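Local atomic coordinates of phosphatidylglycerophosphatase and protein-tyrosine phosphatase 1 (Mus musculus, PDB entry 3RGO), a protein that removes a phosphate from phosphatidylglycerophosphate to give phosphatidylglycerol, a step in the mitochondrial synthesis of cardiolipin. Residues W1-I5 against K128-H132; N28-T34 against G89-H95; L72-H76 against E145-I150; V79-L83 against A109-V114. All blocks are in the same frame, centred on the assembly; numbering follows the deposited sequence.

How the contacts relate
Contact 2 joins two neighbouring strands of the central sheet. Contact 1 ties the edge strand of that sheet to the end of helix 119-129. The two meet where Y2 CB lies 3.4 Å from Y93 OH. Contacts 3 and 4 share helix 72-88, and their centres are about 10 Å apart. F146 CE1 of contact 3 comes within 3.3 Å of A109 O of contact 4. Contact 4 reaches the sheet through F81, whose CD2 is 3.6 Å from I33 CG1 of contact 2. C96 is the predicted phosphocysteine nucleophile. The side chain of H95 is about 5 Å from that of C96. The side chain of R130 is about 10 Å from that of C96, and that of L75 about 12 Å.

Contact 1: residues W1-I5 against K128-H132; sequences WYHRI and KIRSH
H3 and R130 meet at their polar ends. R130 NH1 donates to H3 ND1 over 2.8 Å, with an angle of 155° at the hydrogen. ND1 sits at the edge of the guanidinium, in its plane. NH1 in turn is somewhat tilted out of the imidazole plane, and the two flat groups stand 61° apart. An accepting ND1 fits a neutral ring, which the neighbouring positive charge would probably favour. R130 arrives stretched out. Its CG is anti to the backbone N (chi1 -177°) and the chain is extended from CG to NE, which carries its methylenes past the ring and puts R130 CG 3.3 Å from H3 ND1. The start of the same residue makes a CH-pi contact, with R130 CA 4.1 Å from the centroid of the H3 ring. I129 O lies over that same face; both atoms are offset toward the rim.

The contact fastens the edge strand 2-4 of the sheet to the loop that follows helix 119-129. R130 also reaches the phosphate-binding P-loop of this phosphatase family: its NE donates to G99 O and its NH2 to A98 O. The guanidinium is thus gripped on all three nitrogens. A water takes hydrogen bonds from R130 NH1 (3.0 Å) and from W1 N.

I129 forms the apolar side. Its CG2 is 3.7 Å from H3 CB, and the two side chains run past one another, pointing opposite ways. I129 CG2, anti to the backbone N, also comes 3.8 Å from R4 O. I129 CD1 reaches the end of I5, with 4.5 Å to I5 CD1.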
loop_
_atom_site.group_PDB
_atom_site.type_symbol
_atom_site.label_atom_id
_atom_site.label_comp_id
_atom_site.label_asym_id
_atom_site.label_seq_id
_atom_site.Cartn_x
_atom_site.Cartn_y
_atom_site.Cartn_z
ATOM N N TRP A 1 13.081 -8.093 2.187
ATOM C CA TRP A 1 11.862 -8.131 2.990
ATOM C C TRP A 1 10.888 -7.081 2.479
ATOM O O TRP A 1 9.673 -7.285 2.453
ATOM C CB TRP A 1 12.166 -7.861 4.467
ATOM C CG TRP A 1 11.016 -8.204 5.383
ATOM C CD1 TRP A 1 9.944 -7.411 5.698
ATOM C CD2 TRP A 1 10.825 -9.435 6.096
ATOM N NE1 TRP A 1 9.101 -8.074 6.559
ATOM C CE2 TRP A 1 9.620 -9.317 6.820
ATOM C CE3 TRP A 1 11.557 -10.624 6.195
ATOM C CZ2 TRP A 1 9.131 -10.345 7.631
ATOM C CZ3 TRP A 1 11.067 -11.646 7.002
ATOM C CH2 TRP A 1 9.868 -11.497 7.710
ATOM N N TYR A 2 11.439 -5.943 2.085
ATOM C CA TYR A 2 10.643 -4.864 1.534
ATOM C C TYR A 2 11.501 -4.067 0.567
ATOM O O TYR A 2 12.734 -4.147 0.608
ATOM C CB TYR A 2 10.118 -3.957 2.650
ATOM C CG TYR A 2 11.201 -3.210 3.390
ATOM C CD1 TYR A 2 11.614 -1.950 2.973
ATOM C CD2 TYR A 2 11.814 -3.764 4.508
ATOM C CE1 TYR A 2 12.610 -1.264 3.648
ATOM C CE2 TYR A 2 12.809 -3.086 5.189
ATOM C CZ TYR A 2 13.204 -1.839 4.755
ATOM O OH TYR A 2 14.195 -1.164 5.436
ATOM N N HIS A 3 10.842 -3.305 -0.300
ATOM C CA HIS A 3 11.520 -2.456 -1.270
ATOM C C HIS A 3 10.911 -1.059 -1.251
ATOM O O HIS A 3 9.693 -0.903 -1.127
ATOM C CB HIS A 3 11.379 -3.031 -2.682
ATOM C CG HIS A 3 12.110 -4.319 -2.893
ATOM N ND1 HIS A 3 11.545 -5.549 -2.630
ATOM C CD2 HIS A 3 13.357 -4.570 -3.359
ATOM C CE1 HIS A 3 12.414 -6.501 -2.918
ATOM N NE2 HIS A 3 13.523 -5.934 -3.360
ATOM N N ARG A 4 11.752 -0.042 -1.384
ATOM C CA ARG A 4 11.256 1.317 -1.560
ATOM C C ARG A 4 10.726 1.490 -2.981
ATOM O O ARG A 4 11.393 1.116 -3.952
ATOM C CB ARG A 4 12.347 2.349 -1.264
ATOM C CG ARG A 4 11.938 3.773 -1.622
ATOM C CD ARG A 4 12.895 4.805 -1.046
ATOM N NE ARG A 4 12.948 4.759 0.415
ATOM C CZ ARG A 4 12.063 5.348 1.216
ATOM N NH1 ARG A 4 11.037 6.019 0.703
ATOM N NH2 ARG A 4 12.200 5.259 2.535
ATOM N N ILE A 5 9.522 2.044 -3.099
ATOM C CA ILE A 5 8.903 2.267 -4.401
ATOM C C ILE A 5 9.224 3.672 -4.906
ATOM O O ILE A 5 9.606 3.863 -6.064
ATOM C CB ILE A 5 7.375 2.071 -4.341
ATOM C CG1 ILE A 5 7.036 0.653 -3.860
ATOM C CG2 ILE A 5 6.750 2.339 -5.701
ATOM C CD1 ILE A 5 7.565 -0.457 -4.764
ATOM N N LYS A 128 9.573 -4.169 -11.604
ATOM C CA LYS A 128 10.956 -3.868 -11.954
ATOM C C LYS A 128 11.801 -3.734 -10.689
ATOM O O LYS A 128 13.021 -3.912 -10.718
ATOM C CB LYS A 128 11.031 -2.585 -12.786
ATOM C CG LYS A 128 12.340 -2.394 -13.534
ATOM C CD LYS A 128 12.294 -1.152 -14.413
ATOM C CE LYS A 128 11.167 -1.225 -15.433
ATOM N NZ LYS A 128 11.394 -2.278 -16.465
ATOM N N ILE A 129 11.137 -3.433 -9.577
ATOM C CA ILE A 129 11.815 -3.230 -8.302
ATOM C C ILE A 129 11.726 -4.453 -7.394
ATOM O O ILE A 129 12.718 -4.861 -6.790
ATOM C CB ILE A 129 11.234 -2.023 -7.544
ATOM C CG1 ILE A 129 11.466 -0.739 -8.340
ATOM C CG2 ILE A 129 11.846 -1.926 -6.139
ATOM C CD1 ILE A 129 10.674 0.447 -7.828
ATOM N N ARG A 130 10.533 -5.031 -7.299
ATOM C CA ARG A 130 10.289 -6.140 -6.382
ATOM C C ARG A 130 9.841 -7.399 -7.125
ATOM O O ARG A 130 8.969 -7.345 -7.988
ATOM C CB ARG A 130 9.254 -5.732 -5.331
ATOM C CG ARG A 130 8.966 -6.789 -4.277
ATOM C CD ARG A 130 8.235 -6.178 -3.089
ATOM N NE ARG A 130 7.845 -7.184 -2.105
ATOM C CZ ARG A 130 8.637 -7.637 -1.135
ATOM N NH1 ARG A 130 9.873 -7.175 -1.014
ATOM N NH2 ARG A 130 8.192 -8.553 -0.284
ATOM N N SER A 131 10.442 -8.532 -6.773
ATOM C CA SER A 131 10.211 -9.782 -7.486
ATOM C C SER A 131 8.903 -10.464 -7.087
ATOM O O SER A 131 8.340 -10.193 -6.023
ATOM C CB SER A 131 11.377 -10.743 -7.247
ATOM O OG SER A 131 11.317 -11.286 -5.937
ATOM N N HIS A 132 8.433 -11.354 -7.955
ATOM C CA HIS A 132 7.247 -12.166 -7.686
ATOM C C HIS A 132 5.974 -11.352 -7.445
ATOM O O HIS A 132 5.066 -11.792 -6.734
ATOM C CB HIS A 132 7.509 -13.132 -6.529
ATOM C CG HIS A 132 8.681 -14.036 -6.758
ATOM N ND1 HIS A 132 8.612 -15.156 -7.556
ATOM C CD2 HIS A 132 9.955 -13.978 -6.299
ATOM C CE1 HIS A 132 9.792 -15.753 -7.578
ATOM N NE2 HIS A 132 10.624 -15.057 -6.824
HETATM O O HOH W 1 12.319 -8.760 -0.191
#

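Contact 2: residues N28-T34 against G89-H95; sequences NVRGVIT and GQCVYVH
T34 and H95 pack tightly, side chain to side chain, at the buried end of this parallel strand pair. T34 OG1 and H95 NE2 share a hydrogen bond of 2.9 Å. The imidazole turns back to its neighbour because H95 CG stands between its own backbone N and carbonyl carbon (chi1 75°). T34 CA lies over the ring face, and V32 CG2 meets the ring edge at H95 CD2 (3.7 Å). I33 CG1 packs on V92 CG1 at 3.8 Å. Toward the other end the register slips by one. C91 O accepts from both R30 N (2.9 Å) and G31 N (3.2 Å), a beta bulge. G31 leaves little room beside V92 CG2 for a side chain.

The looser, partly exposed side is held by R30 and Q90, whose chains cross with Q90 CD 3.5 Å from R30 CG. Shortening Q90 to an alanine would probably take away part of the cover over the aliphatic stem of R30 and leave that chain less fixed.

C91 and Y93 face the same way as V29, and Y93 OH bonds to A13 O. T34 OG1 also bonds to Q58 of strand 57-61. Strand 9-12 lies on the far side of strand 91-95, while Y85 and F81 of helix 72-88 cover V92 and I33.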
loop_
_atom_site.group_PDB
_atom_site.type_symbol
_atom_site.label_atom_id
_atom_site.label_comp_id
_atom_site.label_asym_id
_atom_site.label_seq_id
_atom_site.Cartn_x
_atom_site.Cartn_y
_atom_site.Cartn_z
ATOM N N ASN A 28 12.071 6.529 7.494
ATOM C CA ASN A 28 11.167 7.633 7.823
ATOM C C ASN A 28 9.688 7.251 7.782
ATOM O O ASN A 28 8.827 8.094 7.526
ATOM C CB ASN A 28 11.429 8.844 6.917
ATOM C CG ASN A 28 10.863 10.137 7.491
ATOM O OD1 ASN A 28 10.766 11.153 6.795
ATOM N ND2 ASN A 28 10.486 10.104 8.765
ATOM N N VAL A 29 9.401 5.978 8.039
ATOM C CA VAL A 29 8.025 5.496 8.046
ATOM C C VAL A 29 7.223 6.121 9.184
ATOM O O VAL A 29 7.538 5.925 10.358
ATOM C CB VAL A 29 7.963 3.962 8.184
ATOM C CG1 VAL A 29 6.535 3.510 8.439
ATOM C CG2 VAL A 29 8.535 3.284 6.944
ATOM N N ARG A 30 6.183 6.870 8.831
ATOM C CA ARG A 30 5.294 7.456 9.828
ATOM C C ARG A 30 3.864 6.979 9.633
ATOM O O ARG A 30 2.968 7.334 10.395
ATOM C CB ARG A 30 5.355 8.983 9.777
ATOM C CG ARG A 30 6.704 9.540 10.180
ATOM C CD ARG A 30 7.015 9.188 11.625
ATOM N NE ARG A 30 8.450 9.080 11.859
ATOM C CZ ARG A 30 9.251 10.119 12.074
ATOM N NH1 ARG A 30 8.755 11.351 12.074
ATOM N NH2 ARG A 30 10.547 9.928 12.282
ATOM N N GLY A 31 3.652 6.173 8.600
ATOM C CA GLY A 31 2.338 5.630 8.326
ATOM C C GLY A 31 2.462 4.194 7.868
ATOM O O GLY A 31 3.468 3.805 7.279
ATOM N N VAL A 32 1.450 3.393 8.156
ATOM C CA VAL A 32 1.455 2.009 7.708
ATOM C C VAL A 32 0.062 1.643 7.225
ATOM O O VAL A 32 -0.939 1.952 7.878
ATOM C CB VAL A 32 1.952 1.044 8.815
ATOM C CG1 VAL A 32 1.132 1.213 10.082
ATOM C CG2 VAL A 32 1.930 -0.415 8.337
ATOM N N ILE A 33 0.001 1.039 6.045
ATOM C CA ILE A 33 -1.253 0.524 5.528
ATOM C C ILE A 33 -1.231 -0.978 5.711
ATOM O O ILE A 33 -0.396 -1.669 5.134
ATOM C CB ILE A 33 -1.463 0.873 4.047
ATOM C CG1 ILE A 33 -1.527 2.393 3.874
ATOM C CG2 ILE A 33 -2.736 0.201 3.525
ATOM C CD1 ILE A 33 -1.731 2.853 2.434
ATOM N N THR A 34 -2.137 -1.473 6.543
ATOM C CA THR A 34 -2.195 -2.896 6.851
ATOM C C THR A 34 -3.416 -3.523 6.210
ATOM O O THR A 34 -4.548 -3.140 6.491
ATOM C CB THR A 34 -2.228 -3.142 8.368
ATOM O OG1 THR A 34 -1.024 -2.631 8.956
ATOM C CG2 THR A 34 -2.353 -4.634 8.670
ATOM N N GLY A 89 6.280 14.784 3.656
ATOM C CA GLY A 89 7.637 14.359 3.363
ATOM C C GLY A 89 8.041 13.119 4.137
ATOM O O GLY A 89 9.228 12.857 4.339
ATOM N N GLN A 90 7.046 12.352 4.573
ATOM C CA GLN A 90 7.294 11.156 5.366
ATOM C C GLN A 90 6.886 9.929 4.565
ATOM O O GLN A 90 6.362 10.056 3.462
ATOM C CB GLN A 90 6.557 11.233 6.705
ATOM C CG GLN A 90 7.114 12.324 7.621
ATOM C CD GLN A 90 6.180 12.691 8.758
ATOM O OE1 GLN A 90 5.081 12.151 8.879
ATOM N NE2 GLN A 90 6.615 13.627 9.598
ATOM N N CYS A 91 7.135 8.745 5.110
ATOM C CA CYS A 91 6.961 7.528 4.333
ATOM C C CYS A 91 5.858 6.633 4.876
ATOM O O CYS A 91 5.477 6.727 6.044
ATOM C CB CYS A 91 8.281 6.764 4.232
ATOM S SG CYS A 91 9.648 7.725 3.532
ATOM N N VAL A 92 5.340 5.777 4.002
ATOM C CA VAL A 92 4.298 4.833 4.371
ATOM C C VAL A 92 4.701 3.434 3.937
ATOM O O VAL A 92 5.097 3.221 2.789
ATOM C CB VAL A 92 2.944 5.197 3.722
ATOM C CG1 VAL A 92 1.917 4.098 3.976
ATOM C CG2 VAL A 92 2.447 6.534 4.252
ATOM N N TYR A 93 4.607 2.489 4.867
ATOM C CA TYR A 93 4.886 1.086 4.593
ATOM C C TYR A 93 3.572 0.382 4.286
ATOM O O TYR A 93 2.632 0.429 5.082
ATOM C CB TYR A 93 5.559 0.449 5.812
ATOM C CG TYR A 93 6.158 -0.922 5.596
ATOM C CD1 TYR A 93 5.367 -2.068 5.654
ATOM C CD2 TYR A 93 7.526 -1.078 5.382
ATOM C CE1 TYR A 93 5.925 -3.328 5.483
ATOM C CE2 TYR A 93 8.092 -2.337 5.212
ATOM C CZ TYR A 93 7.286 -3.456 5.262
ATOM O OH TYR A 93 7.846 -4.706 5.093
ATOM N N VAL A 94 3.512 -0.264 3.125
ATOM C CA VAL A 94 2.298 -0.918 2.659
ATOM C C VAL A 94 2.514 -2.420 2.647
ATOM O O VAL A 94 3.458 -2.913 2.029
ATOM C CB VAL A 94 1.933 -0.444 1.224
ATOM C CG1 VAL A 94 0.632 -1.068 0.759
ATOM C CG2 VAL A 94 1.837 1.071 1.176
ATOM N N HIS A 95 1.644 -3.155 3.332
ATOM C CA HIS A 95 1.810 -4.599 3.409
ATOM C C HIS A 95 0.514 -5.372 3.545
ATOM O O HIS A 95 -0.514 -4.852 3.970
ATOM C CB HIS A 95 2.706 -4.972 4.600
ATOM C CG HIS A 95 2.017 -4.851 5.925
ATOM N ND1 HIS A 95 1.349 -5.902 6.517
ATOM C CD2 HIS A 95 1.876 -3.796 6.764
ATOM C CE1 HIS A 95 0.832 -5.503 7.666
ATOM N NE2 HIS A 95 1.138 -4.229 7.839
#

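Contact 3: residues L72-H76 against E145-I150; sequences LANLH and EFHKEI
H76 and F146 form the centre of the contact. F146 CE2 sits over the middle of the imidazole face, 3.6 Å from H76 NE2. The ring centroids are 4.6 Å apart and the planes are inclined by 37°, an oblique pairing. L75 CB comes in obliquely, 3.9 Å from F146 CD2. L72 lies beyond, at the edge of the phenyl ring, and its CD1 is 4.1 Å from F146 CB. I150 CD1 approaches the imidazole at a slant, 3.8 Å from H76 NE2.

The motif is a helix-helix crossing in the dual specificity phosphatase domain. The first turn of helix 72-88 meets helix 137-154, the last helix of the chain. The axes of the segments 72-76 and 145-150 cross at -64° and come no nearer than 10.9 Å. At that spacing the helices meet through side chains.

Several features set the rings in place. F146 CG is anti to the backbone N (chi1 -175°), which swings the phenyl ring off its own helix toward L75 and H76. The imidazole is steered from within its turn, where H76 ND1 makes a weak hydrogen bond to L72 O (3.1 Å). That carbonyl also takes the backbone N-H of H76. The E149 carboxylate stands near L72 and the imidazole edge, but its OE1 is modelled too close to H76 CE1, and its exact position is doubtful.

Farther out, V142 touches both L72 and L75, and M106 of helix 102-115 covers L75. R153 touches H76 and forms a long, weak ion pair with E149.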
loop_
_atom_site.group_PDB
_atom_site.type_symbol
_atom_site.label_atom_id
_atom_site.label_comp_id
_atom_site.label_asym_id
_atom_site.label_seq_id
_atom_site.Cartn_x
_atom_site.Cartn_y
_atom_site.Cartn_z
ATOM N N LEU A 72 -13.329 0.145 -4.277
ATOM C CA LEU A 72 -12.818 1.383 -4.852
ATOM C C LEU A 72 -12.635 2.416 -3.747
ATOM O O LEU A 72 -11.620 3.103 -3.691
ATOM C CB LEU A 72 -13.805 1.926 -5.889
ATOM C CG LEU A 72 -13.507 1.744 -7.382
ATOM C CD1 LEU A 72 -12.196 1.007 -7.625
ATOM C CD2 LEU A 72 -14.678 1.065 -8.104
ATOM N N ALA A 73 -13.636 2.519 -2.879
ATOM C CA ALA A 73 -13.645 3.516 -1.814
ATOM C C ALA A 73 -12.450 3.359 -0.881
ATOM O O ALA A 73 -11.868 4.346 -0.434
ATOM C CB ALA A 73 -14.946 3.436 -1.025
ATOM N N ASN A 74 -12.094 2.112 -0.589
ATOM C CA ASN A 74 -10.980 1.830 0.305
ATOM C C ASN A 74 -9.632 1.954 -0.398
ATOM O O ASN A 74 -8.613 2.226 0.236
ATOM C CB ASN A 74 -11.145 0.457 0.962
ATOM C CG ASN A 74 -12.167 0.473 2.092
ATOM O OD1 ASN A 74 -12.730 -0.560 2.452
ATOM N ND2 ASN A 74 -12.410 1.654 2.654
ATOM N N LEU A 75 -9.642 1.758 -1.713
ATOM C CA LEU A 75 -8.479 2.031 -2.545
ATOM C C LEU A 75 -8.168 3.525 -2.495
ATOM O O LEU A 75 -7.011 3.926 -2.361
ATOM C CB LEU A 75 -8.753 1.595 -3.985
ATOM C CG LEU A 75 -7.813 0.584 -4.650
ATOM C CD1 LEU A 75 -7.197 -0.381 -3.642
ATOM C CD2 LEU A 75 -8.536 -0.167 -5.769
ATOM N N HIS A 76 -9.212 4.347 -2.605
ATOM C CA HIS A 76 -9.060 5.795 -2.492
ATOM C C HIS A 76 -8.617 6.185 -1.085
ATOM O O HIS A 76 -7.805 7.093 -0.908
ATOM C CB HIS A 76 -10.364 6.521 -2.847
ATOM C CG HIS A 76 -10.610 6.642 -4.319
ATOM N ND1 HIS A 76 -11.544 5.877 -4.982
ATOM C CD2 HIS A 76 -10.040 7.438 -5.255
ATOM C CE1 HIS A 76 -11.540 6.197 -6.265
ATOM N NE2 HIS A 76 -10.638 7.142 -6.456
ATOM N N GLU A 145 -10.983 0.080 -13.036
ATOM C CA GLU A 145 -12.068 0.979 -12.643
ATOM C C GLU A 145 -11.489 2.180 -11.899
ATOM O O GLU A 145 -11.946 3.317 -12.061
ATOM C CB GLU A 145 -13.091 0.259 -11.761
ATOM C CG GLU A 145 -13.884 -0.838 -12.463
ATOM C CD GLU A 145 -15.122 -0.309 -13.171
ATOM O OE1 GLU A 145 -15.030 0.742 -13.843
ATOM O OE2 GLU A 145 -16.191 -0.950 -13.058
ATOM N N PHE A 146 -10.471 1.920 -11.083
ATOM C CA PHE A 146 -9.808 2.982 -10.336
ATOM C C PHE A 146 -9.189 3.984 -11.309
ATOM O O PHE A 146 -9.268 5.198 -11.103
ATOM C CB PHE A 146 -8.736 2.399 -9.402
ATOM C CG PHE A 146 -8.093 3.419 -8.503
ATOM C CD1 PHE A 146 -6.923 4.058 -8.881
ATOM C CD2 PHE A 146 -8.661 3.739 -7.283
ATOM C CE1 PHE A 146 -6.330 4.991 -8.056
ATOM C CE2 PHE A 146 -8.077 4.672 -6.456
ATOM C CZ PHE A 146 -6.909 5.302 -6.843
ATOM N N HIS A 147 -8.584 3.460 -12.372
ATOM C CA HIS A 147 -7.986 4.274 -13.424
ATOM C C HIS A 147 -9.018 5.185 -14.098
ATOM O O HIS A 147 -8.740 6.350 -14.374
ATOM C CB HIS A 147 -7.313 3.373 -14.459
ATOM C CG HIS A 147 -6.538 4.118 -15.502
ATOM N ND1 HIS A 147 -6.893 4.120 -16.834
ATOM C CD2 HIS A 147 -5.429 4.889 -15.408
ATOM C CE1 HIS A 147 -6.033 4.858 -17.515
ATOM N NE2 HIS A 147 -5.134 5.333 -16.673
ATOM N N LYS A 148 -10.206 4.651 -14.359
ATOM C CA LYS A 148 -11.278 5.442 -14.955
ATOM C C LYS A 148 -11.759 6.559 -14.031
ATOM O O LYS A 148 -12.039 7.671 -14.485
ATOM C CB LYS A 148 -12.455 4.542 -15.339
ATOM C CG LYS A 148 -12.156 3.568 -16.464
ATOM C CD LYS A 148 -13.383 2.739 -16.811
ATOM C CE LYS A 148 -13.074 1.723 -17.898
ATOM N NZ LYS A 148 -14.284 0.946 -18.289
ATOM N N GLU A 149 -11.870 6.257 -12.740
ATOM C CA GLU A 149 -12.313 7.236 -11.752
ATOM C C GLU A 149 -11.296 8.358 -11.591
ATOM O O GLU A 149 -11.662 9.533 -11.477
ATOM C CB GLU A 149 -12.561 6.571 -10.397
ATOM C CG GLU A 149 -13.798 5.689 -10.353
ATOM C CD GLU A 149 -14.111 5.205 -8.950
ATOM O OE1 GLU A 149 -13.208 5.255 -8.094
ATOM O OE2 GLU A 149 -15.255 4.775 -8.701
ATOM N N ILE A 150 -10.022 7.983 -11.581
ATOM C CA ILE A 150 -8.928 8.940 -11.464
ATOM C C ILE A 150 -8.935 9.919 -12.626
ATOM O O ILE A 150 -8.759 11.126 -12.439
ATOM C CB ILE A 150 -7.560 8.219 -11.427
ATOM C CG1 ILE A 150 -7.372 7.508 -10.087
ATOM C CG2 ILE A 150 -6.427 9.195 -11.712
ATOM C CD1 ILE A 150 -7.896 8.282 -8.898
#

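Contact 4: residues V79-L83 against A109-V114; sequences VQFAL and AYLIQV
V79 and Q113 face each other where helix 72-88 crosses helix 102-115. This is a crossed helix pair of the dual specificity phosphatase fold, joined in the chain through strand 91-95. The axes of 79-83 and 109-114 are 9.9 Å apart at closest and crossed at -68°. The Q113 side chain passes V79 at a slant. Its CG is anti to the backbone N (chi1 170°) and the chain is extended, which carries it across to the other helix. Q113 CB starts 4.1 Å from V79 CG1, and Q113 CG keeps the same spacing from that methyl. Q113 CD comes closer, 3.6 Å from V79 CG1. Beyond it the amide ends between Q80 and L83, crossing the Q80 side chain at about a right angle. F146 and I150 of helix 137-154 also touch Q113, so side chains of two other helices, 72-88 and 137-154, meet it. Cutting Q113 back to an alanine would probably open a gap beside V79 CG1 and L83 CD1.

The other methyl of V79 serves the backbone of the opposite helix. V79 CG2 lies 3.6 Å from Y110 N and also meets A109 CB. A82 CB meets the Y110 ring obliquely, 3.8 Å from Y110 CD1. The hydroxyl of Y110 is directed elsewhere, to a hydrogen bond with D6 OD2. L83 takes up the outer side. Its CD2 reaches Y110 CE1 and V114 CG2; the L83 and V114 side chains have opposite senses as they pass. V114 CG2, 3.9 Å from L83 CD2, also sits above one face of the Y110 ring, toward its rim.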
loop_
_atom_site.group_PDB
_atom_site.type_symbol
_atom_site.label_atom_id
_atom_site.label_comp_id
_atom_site.label_asym_id
_atom_site.label_seq_id
_atom_site.Cartn_x
_atom_site.Cartn_y
_atom_site.Cartn_z
ATOM N N VAL A 79 -4.921 5.413 -0.911
ATOM C CA VAL A 79 -4.140 6.353 -1.698
ATOM C C VAL A 79 -4.083 7.735 -1.038
ATOM O O VAL A 79 -3.015 8.340 -0.945
ATOM C CB VAL A 79 -4.679 6.449 -3.141
ATOM C CG1 VAL A 79 -3.948 7.532 -3.918
ATOM C CG2 VAL A 79 -4.554 5.087 -3.834
ATOM N N GLN A 80 -5.228 8.228 -0.575
ATOM C CA GLN A 80 -5.267 9.516 0.114
ATOM C C GLN A 80 -4.427 9.486 1.389
ATOM O O GLN A 80 -3.843 10.493 1.780
ATOM C CB GLN A 80 -6.710 9.923 0.428
ATOM C CG GLN A 80 -7.575 10.145 -0.810
ATOM C CD GLN A 80 -6.999 11.187 -1.756
ATOM O OE1 GLN A 80 -6.550 12.255 -1.329
ATOM N NE2 GLN A 80 -7.019 10.885 -3.051
ATOM N N PHE A 81 -4.368 8.323 2.033
ATOM C CA PHE A 81 -3.528 8.135 3.213
ATOM C C PHE A 81 -2.056 8.282 2.838
ATOM O O PHE A 81 -1.300 8.975 3.515
ATOM C CB PHE A 81 -3.783 6.754 3.823
ATOM C CG PHE A 81 -3.066 6.507 5.129
ATOM C CD1 PHE A 81 -3.576 6.995 6.323
ATOM C CD2 PHE A 81 -1.900 5.752 5.163
ATOM C CE1 PHE A 81 -2.926 6.749 7.525
ATOM C CE2 PHE A 81 -1.245 5.497 6.356
ATOM C CZ PHE A 81 -1.759 5.997 7.542
ATOM N N ALA A 82 -1.659 7.641 1.742
ATOM C CA ALA A 82 -0.287 7.758 1.254
ATOM C C ALA A 82 0.042 9.205 0.887
ATOM O O ALA A 82 1.135 9.693 1.164
ATOM C CB ALA A 82 -0.066 6.844 0.054
ATOM N N LEU A 83 -0.919 9.887 0.268
ATOM C CA LEU A 83 -0.709 11.261 -0.181
ATOM C C LEU A 83 -0.620 12.212 1.003
ATOM O O LEU A 83 0.112 13.206 0.964
ATOM C CB LEU A 83 -1.822 11.690 -1.137
ATOM C CG LEU A 83 -1.885 10.925 -2.464
ATOM C CD1 LEU A 83 -3.063 11.385 -3.312
ATOM C CD2 LEU A 83 -0.584 11.082 -3.234
ATOM N N ALA A 109 -2.428 1.226 -7.221
ATOM C CA ALA A 109 -3.441 2.270 -7.264
ATOM C C ALA A 109 -2.813 3.630 -6.965
ATOM O O ALA A 109 -3.095 4.616 -7.643
ATOM C CB ALA A 109 -4.568 1.961 -6.285
ATOM N N TYR A 110 -1.961 3.667 -5.945
ATOM C CA TYR A 110 -1.194 4.862 -5.608
ATOM C C TYR A 110 -0.452 5.414 -6.826
ATOM O O TYR A 110 -0.583 6.594 -7.154
ATOM C CB TYR A 110 -0.208 4.540 -4.477
ATOM C CG TYR A 110 0.922 5.529 -4.308
ATOM C CD1 TYR A 110 0.730 6.726 -3.629
ATOM C CD2 TYR A 110 2.188 5.259 -4.819
ATOM C CE1 TYR A 110 1.767 7.637 -3.473
ATOM C CE2 TYR A 110 3.226 6.152 -4.667
ATOM C CZ TYR A 110 3.013 7.341 -3.996
ATOM O OH TYR A 110 4.050 8.233 -3.843
ATOM N N LEU A 111 0.321 4.559 -7.497
ATOM C CA LEU A 111 1.089 4.981 -8.667
ATOM C C LEU A 111 0.199 5.448 -9.817
ATOM O O LEU A 111 0.517 6.420 -10.516
ATOM C CB LEU A 111 2.013 3.855 -9.131
ATOM C CG LEU A 111 3.135 3.484 -8.156
ATOM C CD1 LEU A 111 3.869 2.243 -8.642
ATOM C CD2 LEU A 111 4.104 4.650 -7.958
ATOM N N ILE A 112 -0.911 4.749 -10.026
ATOM C CA ILE A 112 -1.859 5.153 -11.055
ATOM C C ILE A 112 -2.303 6.591 -10.837
ATOM O O ILE A 112 -2.283 7.406 -11.759
ATOM C CB ILE A 112 -3.088 4.224 -11.093
ATOM C CG1 ILE A 112 -2.688 2.850 -11.644
ATOM C CG2 ILE A 112 -4.200 4.839 -11.935
ATOM C CD1 ILE A 112 -3.772 1.791 -11.530
ATOM N N GLN A 113 -2.694 6.900 -9.608
ATOM C CA GLN A 113 -3.197 8.226 -9.294
ATOM C C GLN A 113 -2.087 9.267 -9.362
ATOM O O GLN A 113 -2.258 10.320 -9.970
ATOM C CB GLN A 113 -3.858 8.249 -7.916
ATOM C CG GLN A 113 -4.177 9.664 -7.438
ATOM C CD GLN A 113 -5.292 9.700 -6.422
ATOM O OE1 GLN A 113 -6.055 8.746 -6.289
ATOM N NE2 GLN A 113 -5.394 10.807 -5.696
ATOM N N VAL A 114 -0.951 8.963 -8.742
ATOM C CA VAL A 114 0.173 9.893 -8.702
ATOM C C VAL A 114 0.704 10.240 -10.094
ATOM O O VAL A 114 1.033 11.397 -10.369
ATOM C CB VAL A 114 1.325 9.340 -7.831
ATOM C CG1 VAL A 114 2.582 10.191 -7.993
ATOM C CG2 VAL A 114 0.898 9.280 -6.373
#